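Local coordinates for transcriptional regulator, LRP/AsnC family (PDB 2P5V), which regulates transcription as a global regulator of the Lrp/AsnC family, probably by sequence-specific DNA binding through a winged helix-turn-helix domain, at the calcium ion site and the interface of chains A and C. Sequence-based numbering; all coordinates share one arbitrary frame. Chains: chain A/B/C, Transcriptional regulator, LRP/AsnC family.

Contact 1: the calcium ion site. Residues chain A 77-78, 106-109; chain B 138-139. With CA (calcium ion), chain D.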
loop_
_atom_site.group_PDB
_atom_site.type_symbol
_atom_site.label_atom_id
_atom_site.label_comp_id
_atom_site.label_asym_id
_atom_site.label_seq_id
_atom_site.Cartn_x
_atom_site.Cartn_y
_atom_site.Cartn_z
ATOM N N SER A 77 -8.203 6.308 -11.263
ATOM C CA SER A 77 -9.347 5.935 -10.456
ATOM C C SER A 77 -10.561 6.751 -10.887
ATOM O O SER A 77 -10.534 7.978 -10.904
ATOM C CB SER A 77 -9.057 6.165 -8.973
ATOM O OG SER A 77 -10.062 5.551 -8.187
ATOM N N ILE A 78 -11.628 6.046 -11.224
ATOM C CA ILE A 78 -12.854 6.657 -11.716
ATOM C C ILE A 78 -13.746 7.016 -10.530
ATOM O O ILE A 78 -13.708 6.346 -9.499
ATOM C CB ILE A 78 -13.560 5.668 -12.681
ATOM C CG1 ILE A 78 -14.454 6.412 -13.681
ATOM C CG2 ILE A 78 -14.299 4.585 -11.913
ATOM C CD1 ILE A 78 -13.643 7.011 -14.836
ATOM N N GLY A 106 -7.389 -5.281 -11.001
ATOM C CA GLY A 106 -6.825 -4.993 -9.691
ATOM C C GLY A 106 -7.293 -3.671 -9.128
ATOM O O GLY A 106 -8.440 -3.260 -9.332
ATOM N N GLU A 107 -6.401 -3.008 -8.403
ATOM C CA GLU A 107 -6.746 -1.767 -7.704
ATOM C C GLU A 107 -6.842 -0.576 -8.645
ATOM O O GLU A 107 -7.527 0.391 -8.344
ATOM C CB GLU A 107 -5.754 -1.473 -6.570
ATOM C CG GLU A 107 -4.307 -1.275 -7.009
ATOM C CD GLU A 107 -3.369 -0.998 -5.841
ATOM O OE1 GLU A 107 -3.803 -1.122 -4.668
ATOM O OE2 GLU A 107 -2.190 -0.666 -6.103
ATOM N N THR A 108 -6.140 -0.638 -9.769
ATOM C CA THR A 108 -6.223 0.414 -10.779
ATOM C C THR A 108 -7.436 0.152 -11.652
ATOM O O THR A 108 -7.531 -0.909 -12.277
ATOM C CB THR A 108 -4.952 0.435 -11.648
ATOM O OG1 THR A 108 -3.808 0.648 -10.802
ATOM C CG2 THR A 108 -5.046 1.504 -12.721
ATOM N N ASP A 109 -8.350 1.121 -11.697
ATOM C CA ASP A 109 -9.572 1.009 -12.490
ATOM C C ASP A 109 -9.290 1.015 -13.989
ATOM O O ASP A 109 -9.811 0.178 -14.728
ATOM C CB ASP A 109 -10.524 2.158 -12.165
ATOM C CG ASP A 109 -10.911 2.206 -10.693
ATOM O OD1 ASP A 109 -10.626 1.225 -9.973
ATOM O OD2 ASP A 109 -11.496 3.223 -10.267
ATOM N N ASP B 138 -15.637 0.015 -4.314
ATOM C CA ASP B 138 -14.599 -0.517 -5.203
ATOM C C ASP B 138 -14.388 -2.017 -5.001
ATOM O O ASP B 138 -14.800 -2.576 -3.986
ATOM C CB ASP B 138 -13.267 0.221 -4.989
ATOM C CG ASP B 138 -12.549 0.528 -6.304
ATOM O OD1 ASP B 138 -12.683 -0.254 -7.278
ATOM O OD2 ASP B 138 -11.852 1.566 -6.366
ATOM N N ALA B 139 -13.743 -2.647 -5.981
ATOM C CA ALA B 139 -13.396 -4.063 -5.926
ATOM C C ALA B 139 -12.066 -4.304 -6.629
ATOM O O ALA B 139 -11.709 -3.600 -7.555
ATOM C CB ALA B 139 -14.491 -4.914 -6.549
HETATM CA CA CA D . -9.737 0.718 -7.718
#
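The calcium looks structural at most, and may have been picked up from the crystallisation medium: the ligands seen, an incomplete set, come from two subunits, and nothing around the ion resembles a catalytic centre. Chain A supplies the backbone carbonyl O of A:Glu107 at 2.3 Å and the carboxylate oxygen OD1 of A:Asp109 at 2.5 Å from the ion. A:Asp109 has CG anti to its carbonyl carbon, beside the backbone N (chi1 -59°), which brings OD1 to the metal. Chain B adds a ligand from nearly the opposite side of the carbonyl, OD2 of B:Asp138 at 2.6 Å from CA, with 161° between B:Asp138 OD2 and A:Glu107 O. The other oxygen of B:Asp138, OD1, lies at 3.1 Å from CA, a looser contact; waters may be unseen. The two aspartates approach tip to tip with carboxylate planes 56° apart, so the cation probably offsets their repulsion. Each is steadied from behind. The backbone N of A:Ile78 donates to the anti lone pair of A:Asp109 OD2 at 3.0 Å, and B:Ala139 N reaches the anti lone pair of B:Asp138 OD1 at 2.9 Å. The side chain of A:Glu107 points away from the ion. In the fold, the ion sits between the loop joining strands 98-104 and 110-116 of one ligand-binding domain and the start of strand 136-144 of another, bridging neighbouring subunits of the deposited eight-subunit assembly.

Contact 2: the interface of chains A and C. Residues chain A 20, 52-55, 152, 154, 156; chain C 60-63, 66, 68, 99, 115.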
loop_
_atom_site.group_PDB
_atom_site.type_symbol
_atom_site.label_atom_id
_atom_site.label_comp_id
_atom_site.label_asym_id
_atom_site.label_seq_id
_atom_site.Cartn_x
_atom_site.Cartn_y
_atom_site.Cartn_z
ATOM N N GLN A 20 2.053 -9.976 -39.857
ATOM C CA GLN A 20 2.319 -9.332 -38.566
ATOM C C GLN A 20 3.717 -8.709 -38.507
ATOM O O GLN A 20 3.924 -7.706 -37.834
ATOM C CB GLN A 20 2.180 -10.318 -37.409
ATOM C CG GLN A 20 0.742 -10.509 -36.942
ATOM C CD GLN A 20 0.687 -11.185 -35.604
ATOM O OE1 GLN A 20 -0.009 -10.729 -34.692
ATOM N NE2 GLN A 20 1.452 -12.270 -35.457
ATOM N N GLY A 52 -12.447 -10.257 -39.485
ATOM C CA GLY A 52 -11.926 -9.477 -38.368
ATOM C C GLY A 52 -10.676 -10.047 -37.701
ATOM O O GLY A 52 -10.320 -9.617 -36.607
ATOM N N ILE A 53 -10.008 -11.007 -38.342
ATOM C CA ILE A 53 -8.773 -11.577 -37.786
ATOM C C ILE A 53 -7.638 -10.578 -37.976
ATOM O O ILE A 53 -6.933 -10.242 -37.020
ATOM C CB ILE A 53 -8.403 -12.939 -38.427
ATOM C CG1 ILE A 53 -9.505 -13.971 -38.158
ATOM C CG2 ILE A 53 -7.071 -13.447 -37.879
ATOM C CD1 ILE A 53 -9.188 -15.395 -38.641
ATOM N N VAL A 54 -7.457 -10.125 -39.217
ATOM C CA VAL A 54 -6.675 -8.921 -39.506
ATOM C C VAL A 54 -7.595 -7.707 -39.294
ATOM O O VAL A 54 -8.542 -7.496 -40.047
ATOM C CB VAL A 54 -6.185 -8.886 -40.948
ATOM C CG1 VAL A 54 -5.389 -7.596 -41.189
ATOM C CG2 VAL A 54 -5.357 -10.127 -41.266
ATOM N N ARG A 55 -7.343 -6.930 -38.254
ATOM C CA ARG A 55 -8.209 -5.796 -37.962
ATOM C C ARG A 55 -7.664 -4.503 -38.559
ATOM O O ARG A 55 -8.415 -3.551 -38.725
ATOM C CB ARG A 55 -8.427 -5.643 -36.458
ATOM C CG ARG A 55 -7.178 -5.410 -35.651
ATOM C CD ARG A 55 -7.512 -5.210 -34.185
ATOM N NE ARG A 55 -6.302 -5.019 -33.387
ATOM C CZ ARG A 55 -5.579 -3.900 -33.351
ATOM N NH1 ARG A 55 -5.919 -2.825 -34.065
ATOM N NH2 ARG A 55 -4.499 -3.852 -32.589
ATOM N N THR A 152 3.959 -5.804 -31.880
ATOM C CA THR A 152 2.505 -5.859 -32.013
ATOM C C THR A 152 2.064 -7.282 -32.381
ATOM O O THR A 152 0.871 -7.591 -32.430
ATOM C CB THR A 152 1.980 -4.821 -33.058
ATOM O OG1 THR A 152 2.578 -5.050 -34.339
ATOM C CG2 THR A 152 2.292 -3.405 -32.616
ATOM N N LEU A 154 1.090 -10.926 -32.172
ATOM C CA LEU A 154 0.534 -11.864 -31.215
ATOM C C LEU A 154 1.188 -13.226 -31.424
ATOM O O LEU A 154 1.599 -13.570 -32.542
ATOM C CB LEU A 154 -0.982 -11.968 -31.372
ATOM C CG LEU A 154 -1.768 -10.663 -31.177
ATOM C CD1 LEU A 154 -3.219 -10.787 -31.669
ATOM C CD2 LEU A 154 -1.706 -10.243 -29.720
ATOM N N LEU A 156 1.066 -17.059 -32.146
ATOM C CA LEU A 156 0.087 -17.874 -32.874
ATOM C C LEU A 156 0.372 -19.365 -32.800
ATOM O O LEU A 156 -0.349 -20.162 -33.386
ATOM C CB LEU A 156 0.020 -17.431 -34.340
ATOM C CG LEU A 156 -0.437 -15.980 -34.539
ATOM C CD1 LEU A 156 -0.462 -15.623 -36.013
ATOM C CD2 LEU A 156 -1.792 -15.757 -33.913
ATOM N N LEU C 60 -2.119 -5.976 -37.833
ATOM C CA LEU C 60 -2.540 -6.068 -36.431
ATOM C C LEU C 60 -3.725 -7.014 -36.366
ATOM O O LEU C 60 -4.666 -6.903 -37.150
ATOM C CB LEU C 60 -2.909 -4.687 -35.873
ATOM C CG LEU C 60 -1.835 -3.583 -35.966
ATOM C CD1 LEU C 60 -2.354 -2.265 -35.366
ATOM C CD2 LEU C 60 -0.554 -4.002 -35.252
ATOM N N LEU C 61 -3.660 -7.976 -35.458
ATOM C CA LEU C 61 -4.696 -8.977 -35.352
ATOM C C LEU C 61 -5.596 -8.769 -34.157
ATOM O O LEU C 61 -5.189 -8.172 -33.163
ATOM C CB LEU C 61 -4.083 -10.376 -35.271
ATOM C CG LEU C 61 -3.071 -10.761 -36.348
ATOM C CD1 LEU C 61 -2.784 -12.230 -36.219
ATOM C CD2 LEU C 61 -3.542 -10.412 -37.770
ATOM N N SER C 62 -6.817 -9.292 -34.250
ATOM C CA SER C 62 -7.693 -9.404 -33.081
ATOM C C SER C 62 -7.241 -10.581 -32.194
ATOM O O SER C 62 -7.199 -11.727 -32.648
ATOM C CB SER C 62 -9.149 -9.591 -33.506
ATOM O OG SER C 62 -9.988 -9.816 -32.385
ATOM N N PRO C 63 -6.868 -10.295 -30.933
ATOM C CA PRO C 63 -6.529 -11.356 -29.987
ATOM C C PRO C 63 -7.638 -12.381 -29.797
ATOM O O PRO C 63 -7.364 -13.575 -29.819
ATOM C CB PRO C 63 -6.284 -10.591 -28.696
ATOM C CG PRO C 63 -5.838 -9.276 -29.148
ATOM C CD PRO C 63 -6.688 -8.970 -30.315
ATOM N N VAL C 66 -7.945 -15.082 -32.525
ATOM C CA VAL C 66 -6.904 -16.101 -32.523
ATOM C C VAL C 66 -6.822 -16.793 -31.160
ATOM O O VAL C 66 -5.794 -17.364 -30.801
ATOM C CB VAL C 66 -5.526 -15.512 -32.953
ATOM C CG1 VAL C 66 -5.564 -15.130 -34.432
ATOM C CG2 VAL C 66 -5.110 -14.317 -32.062
ATOM N N LEU C 68 -6.841 -15.687 -28.054
ATOM C CA LEU C 68 -6.002 -15.100 -27.018
ATOM C C LEU C 68 -6.889 -14.190 -26.193
ATOM O O LEU C 68 -6.759 -12.969 -26.225
ATOM C CB LEU C 68 -4.809 -14.339 -27.617
ATOM C CG LEU C 68 -3.759 -15.212 -28.308
ATOM C CD1 LEU C 68 -2.733 -14.349 -29.059
ATOM C CD2 LEU C 68 -3.069 -16.163 -27.322
ATOM N N LEU C 99 4.426 -9.366 -25.469
ATOM C CA LEU C 99 4.569 -8.423 -26.585
ATOM C C LEU C 99 5.387 -7.202 -26.195
ATOM O O LEU C 99 6.117 -6.641 -27.024
ATOM C CB LEU C 99 3.200 -7.970 -27.122
ATOM C CG LEU C 99 2.626 -8.847 -28.249
ATOM C CD1 LEU C 99 2.356 -10.243 -27.744
ATOM C CD2 LEU C 99 1.345 -8.233 -28.828
ATOM N N PHE C 115 -0.301 -11.977 -23.784
ATOM C CA PHE C 115 -1.562 -12.578 -24.203
ATOM C C PHE C 115 -1.541 -14.090 -24.034
ATOM O O PHE C 115 -0.529 -14.715 -24.332
ATOM C CB PHE C 115 -1.820 -12.239 -25.661
ATOM C CG PHE C 115 -2.185 -10.817 -25.874
ATOM C CD1 PHE C 115 -3.512 -10.439 -25.952
ATOM C CD2 PHE C 115 -1.200 -9.847 -25.975
ATOM C CE1 PHE C 115 -3.861 -9.118 -26.152
ATOM C CE2 PHE C 115 -1.540 -8.523 -26.167
ATOM C CZ PHE C 115 -2.875 -8.159 -26.255
HETATM O O HOH W 1 -1.269 -8.338 -34.134
HETATM O O HOH W 2 -3.304 -6.627 -31.785
#
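Water 1 is the best-held polar atom, gripped by at least three partners at 2.8 Å each: the side-chain oxygen OE1 of A:Gln20, A:Thr152 O and, across the interface, C:Leu61 N. OE1 itself has at least two, since A:Leu154 N also reaches it at 2.8 Å, from above the carbonyl plane. The same amide returns a nearly straight in-plane bond from NE2 to A:Leu154 O, 173° at the hydrogen, and the pair fixes its rotation. A short antiparallel bridge pairs A:Val54 with C:Leu61: C:Ser62 N donates to A:Ile53 O at 2.9 Å, and A:Arg55 N to C:Leu60 O at 2.9 Å, nearly along the C=O axis. A:Arg55 leaves in the crowded position (chi1 60°) and runs extended to NE; chi4 of 76° turns the guanidinium face over C:Leu60 CB, and NH2 reaches C:Leu61 O through water 2. A:Leu154 is the main apolar plug: CD2 sits over the C:Phe115 ring, 3.8 Å from its centroid, while CD1 slides past C:Leu61 CB and touches C:Pro63. C:Leu60 CD2 presses tightly on A:Thr152 CB. In the fold, the interdomain strands 54-61 of two subunits pair here, against helix 10-21 and the C-terminal segment of chain A.

Contact 3: the interface of chains A and C. Residues chain A 92-96, 98-99; chain C 149, 153.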
loop_
_atom_site.group_PDB
_atom_site.type_symbol
_atom_site.label_atom_id
_atom_site.label_comp_id
_atom_site.label_asym_id
_atom_site.label_seq_id
_atom_site.Cartn_x
_atom_site.Cartn_y
_atom_site.Cartn_z
ATOM N N VAL A 92 -11.416 9.698 -23.340
ATOM C CA VAL A 92 -10.174 8.987 -23.650
ATOM C C VAL A 92 -10.010 8.686 -25.143
ATOM O O VAL A 92 -8.916 8.814 -25.694
ATOM C CB VAL A 92 -10.054 7.642 -22.864
ATOM C CG1 VAL A 92 -8.758 6.902 -23.240
ATOM C CG2 VAL A 92 -10.067 7.889 -21.369
ATOM N N ARG A 93 -11.101 8.305 -25.801
ATOM C CA ARG A 93 -11.060 7.958 -27.213
ATOM C C ARG A 93 -10.758 9.168 -28.110
ATOM O O ARG A 93 -10.329 9.005 -29.252
ATOM C CB ARG A 93 -12.377 7.279 -27.626
ATOM C CG ARG A 93 -12.462 5.810 -27.198
ATOM C CD ARG A 93 -13.645 5.065 -27.808
ATOM N NE ARG A 93 -14.922 5.367 -27.149
ATOM C CZ ARG A 93 -15.850 6.209 -27.612
ATOM N NH1 ARG A 93 -15.678 6.879 -28.750
ATOM N NH2 ARG A 93 -16.973 6.392 -26.921
ATOM N N LYS A 94 -10.989 10.372 -27.589
ATOM C CA LYS A 94 -10.713 11.614 -28.315
ATOM C C LYS A 94 -9.428 12.317 -27.846
ATOM O O LYS A 94 -9.140 13.413 -28.293
ATOM C CB LYS A 94 -11.907 12.563 -28.185
ATOM C CG LYS A 94 -13.216 12.011 -28.751
ATOM C CD LYS A 94 -13.208 11.902 -30.273
ATOM C CE LYS A 94 -14.455 11.180 -30.771
ATOM N NZ LYS A 94 -14.607 11.263 -32.247
ATOM N N TRP A 95 -8.665 11.687 -26.950
ATOM C CA TRP A 95 -7.362 12.204 -26.521
ATOM C C TRP A 95 -6.216 11.525 -27.295
ATOM O O TRP A 95 -5.895 10.362 -27.032
ATOM C CB TRP A 95 -7.173 11.997 -25.019
ATOM C CG TRP A 95 -8.143 12.736 -24.132
ATOM C CD1 TRP A 95 -8.854 13.881 -24.428
ATOM C CD2 TRP A 95 -8.455 12.412 -22.774
ATOM N NE1 TRP A 95 -9.608 14.262 -23.334
ATOM C CE2 TRP A 95 -9.386 13.374 -22.311
ATOM C CE3 TRP A 95 -8.063 11.377 -21.909
ATOM C CZ2 TRP A 95 -9.917 13.341 -21.011
ATOM C CZ3 TRP A 95 -8.594 11.340 -20.624
ATOM C CH2 TRP A 95 -9.520 12.317 -20.194
ATOM N N PRO A 96 -5.613 12.240 -28.271
ATOM C CA PRO A 96 -4.605 11.650 -29.158
ATOM C C PRO A 96 -3.336 11.150 -28.475
ATOM O O PRO A 96 -2.744 10.165 -28.922
ATOM C CB PRO A 96 -4.274 12.795 -30.139
ATOM C CG PRO A 96 -5.390 13.744 -30.042
ATOM C CD PRO A 96 -5.877 13.648 -28.626
ATOM N N VAL A 98 -3.197 9.591 -25.808
ATOM C CA VAL A 98 -3.514 8.314 -25.188
ATOM C C VAL A 98 -3.753 7.267 -26.267
ATOM O O VAL A 98 -4.719 7.369 -27.022
ATOM C CB VAL A 98 -4.774 8.420 -24.292
ATOM C CG1 VAL A 98 -5.142 7.073 -23.739
ATOM C CG2 VAL A 98 -4.567 9.463 -23.159
ATOM N N LEU A 99 -2.866 6.266 -26.319
ATOM C CA LEU A 99 -2.912 5.203 -27.320
ATOM C C LEU A 99 -3.791 4.044 -26.885
ATOM O O LEU A 99 -4.519 3.476 -27.697
ATOM C CB LEU A 99 -1.503 4.671 -27.617
ATOM C CG LEU A 99 -0.808 5.332 -28.812
ATOM C CD1 LEU A 99 -0.702 6.836 -28.608
ATOM C CD2 LEU A 99 0.572 4.678 -29.030
ATOM N N LYS C 149 -9.774 1.659 -25.550
ATOM C CA LYS C 149 -9.044 2.219 -26.671
ATOM C C LYS C 149 -7.787 1.388 -26.822
ATOM O O LYS C 149 -7.143 1.025 -25.836
ATOM C CB LYS C 149 -8.640 3.652 -26.370
ATOM C CG LYS C 149 -8.008 4.414 -27.530
ATOM C CD LYS C 149 -7.721 5.849 -27.110
ATOM C CE LYS C 149 -7.437 6.758 -28.291
ATOM N NZ LYS C 149 -7.190 8.150 -27.833
ATOM N N SER C 153 -1.169 4.289 -33.351
ATOM C CA SER C 153 -0.910 5.621 -33.893
ATOM C C SER C 153 -0.384 6.573 -32.838
ATOM O O SER C 153 -1.042 6.804 -31.825
ATOM C CB SER C 153 -2.189 6.231 -34.473
ATOM O OG SER C 153 -2.568 5.590 -35.673
HETATM O O HOH W 3 -2.977 8.936 -31.230
HETATM O O HOH W 4 -7.650 9.684 -30.325
#
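C:Lys149 has CG anti to its backbone N (chi1 -173°) and stays extended to the tip (chi4 179°), so the whole side chain runs straight into chain A and delivers its amine to a cluster of backbone carbonyls. NZ donates to A:Val92 O at 2.8 Å and to A:Val98 O at 2.7 Å, each bond lying in its carbonyl plane. A:Trp95 O, also 2.7 Å from NZ, is a further hydrogen-bond acceptor, and water 4 adds a contact at 3.0 Å from NZ while linking it to A:Arg93 O. The amine, probably charged, is thus ringed by oxygens, and the carbonyl of A:Val92 at the C-terminal end of helix 84-92 would add a favourable dipole. The aliphatic stem is lined too: CD lies 3.9 Å from A:Arg93 CA, and the stem crosses the A:Val92 side chain obliquely. Farther along, A:Leu99 CD1 meets C:Ser153 O at 3.2 Å, and water 3 joins that carbonyl to A:Pro96 O. Because the bonds to chain A end on main-chain oxygens, the lysine probably recognises the shape of the turn more than its side chains. In the fold, that turn links helix 84-92 to strand 98-104 of one ligand-binding domain, and C:Lys149 projects from the short strand 149-150 of its two-fold partner.

Contacts 2 and 3 belong to the same two-fold A–C interface, their C-alpha centres about 20 Å apart. Contact 1 joins A to B, with its centre about 27 Å from that of contact 2 and 20 Å from that of contact 3. Strand 98-104 ties them together: its start serves contact 3 in chain A and, through C:Leu99, contact 2, while the loop after it carries chain A's ligands of contact 1. Residues 149-156 likewise serve both A–C patches. Each patch recurs with the chains exchanged, so the dimer is fastened twice over, and contact 1 probably adds to joining dimers in the deposited octamer.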